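P-47 protein (PDB 5WIX) is of unknown function but has a tubular lipid-binding (TULIP) fold resembling bactericidal/permeability-increasing protein, so it may bind a lipid or other hydrophobic ligand. Local coordinates at residues P363-G366 / L367-I371. Residues are numbered along the deposited sequence; the frame is centred on the assembly and turned at random.
Sequences PIFG and LLDGI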
loop_
_atom_site.group_PDB
_atom_site.type_symbol
_atom_site.label_atom_id
_atom_site.label_comp_id
_atom_site.label_asym_id
_atom_site.label_seq_id
_atom_site.Cartn_x
_atom_site.Cartn_y
_atom_site.Cartn_z
ATOM N N PRO A 363 43.995 2.811 -14.076
ATOM C CA PRO A 363 44.575 2.355 -15.348
ATOM C C PRO A 363 45.527 1.168 -15.219
ATOM O O PRO A 363 46.307 1.107 -14.271
ATOM C CB PRO A 363 45.342 3.596 -15.849
ATOM C CG PRO A 363 45.281 4.606 -14.731
ATOM C CD PRO A 363 44.036 4.281 -13.979
ATOM N N ILE A 364 45.467 0.250 -16.183
ATOM C CA ILE A 364 46.345 -0.924 -16.210
ATOM C C ILE A 364 47.403 -0.829 -17.326
ATOM O O ILE A 364 47.091 -0.976 -18.509
ATOM C CB ILE A 364 45.524 -2.220 -16.392
ATOM C CG1 ILE A 364 44.265 -2.166 -15.529
ATOM C CG2 ILE A 364 46.363 -3.450 -16.070
ATOM C CD1 ILE A 364 44.532 -2.125 -14.039
ATOM N N PHE A 365 48.655 -0.590 -16.942
ATOM C CA PHE A 365 49.740 -0.446 -17.909
ATOM C C PHE A 365 51.075 -0.932 -17.343
ATOM O O PHE A 365 51.157 -1.399 -16.205
ATOM C CB PHE A 365 49.864 1.018 -18.360
ATOM C CG PHE A 365 50.360 1.951 -17.280
ATOM C CD1 PHE A 365 51.701 2.298 -17.208
ATOM C CD2 PHE A 365 49.490 2.475 -16.338
ATOM C CE1 PHE A 365 52.166 3.149 -16.218
ATOM C CE2 PHE A 365 49.948 3.331 -15.349
ATOM C CZ PHE A 365 51.288 3.666 -15.288
ATOM N N GLY A 366 52.083 -0.952 -18.205
ATOM C CA GLY A 366 53.404 -1.405 -17.823
ATOM C C GLY A 366 54.498 -0.475 -18.295
ATOM O O GLY A 366 54.516 -0.061 -19.455
ATOM N N LEU A 367 55.423 -0.155 -17.401
ATOM C CA LEU A 367 56.611 0.594 -17.780
ATOM C C LEU A 367 56.285 1.942 -18.447
ATOM O O LEU A 367 55.498 2.729 -17.922
ATOM C CB LEU A 367 57.529 -0.278 -18.652
ATOM C CG LEU A 367 59.032 -0.036 -18.509
ATOM C CD1 LEU A 367 59.560 -0.674 -17.233
ATOM C CD2 LEU A 367 59.779 -0.561 -19.724
ATOM N N LEU A 368 56.918 2.116 -19.607
ATOM C CA LEU A 368 57.085 3.359 -20.355
ATOM C C LEU A 368 55.821 4.027 -20.871
ATOM O O LEU A 368 55.749 5.255 -20.925
ATOM C CB LEU A 368 58.060 3.142 -21.518
ATOM C CG LEU A 368 59.547 3.300 -21.193
ATOM C CD1 LEU A 368 59.822 4.663 -20.578
ATOM C CD2 LEU A 368 60.016 2.186 -20.270
ATOM N N ASP A 369 54.832 3.237 -21.275
ATOM C CA ASP A 369 53.724 3.795 -22.025
ATOM C C ASP A 369 52.808 4.495 -21.044
ATOM O O ASP A 369 51.707 4.040 -20.730
ATOM C CB ASP A 369 52.965 2.693 -22.766
ATOM C CG ASP A 369 52.658 1.501 -21.881
ATOM O OD1 ASP A 369 52.680 1.659 -20.641
ATOM O OD2 ASP A 369 52.395 0.407 -22.423
ATOM N N GLY A 370 53.312 5.631 -20.572
ATOM C CA GLY A 370 52.616 6.511 -19.663
ATOM C C GLY A 370 51.570 7.293 -20.425
ATOM O O GLY A 370 50.537 7.668 -19.873
ATOM N N ILE A 371 51.837 7.528 -21.703
ATOM C CA ILE A 371 50.951 8.323 -22.550
ATOM C C ILE A 371 49.552 7.713 -22.714
ATOM O O ILE A 371 48.559 8.434 -22.624
ATOM C CB ILE A 371 51.545 8.545 -23.957
ATOM C CG1 ILE A 371 53.080 8.693 -23.910
ATOM C CG2 ILE A 371 50.840 9.703 -24.638
ATOM C CD1 ILE A 371 53.608 9.848 -23.069
#
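Gly366 to Asp369 form a type II' beta turn with Leu367 and Leu368 at its corners, and an inverse gamma turn centred on Asp369 then leads the chain into helix 370-390. Leu367 has a positive phi of 57°, a backbone shape more usual for glycine at this corner, and both leucines direct their side chains away from residues 363-366, at the exposed outside of the bend. Phe365 lies across from the turn and meets it with a ring edge. A chi1 of 69° puts its CG on the side flanked by both N and C of its own backbone, bringing the CD1/CE1 edge round to the turn. Phe365 CE1 lies 3.8 Å from Leu367 O, which is in the ring plane, and Phe365 CD1 is 3.6 Å from Asp369 OD1. An aromatic ring suits this place because its slightly positive C-H edge can face such oxygens. The ring and carboxylate planes are 69° apart. Asp369 is a common residue type at an N-cap, yet here its side chain makes no capping bond. At this exposed tip Ile364 bonds through its backbone to Tyr329, while Pro363 touches both Ser330 of strand 328-343 and Ala376 of helix 370-390, and Phe365 packs on Ala373.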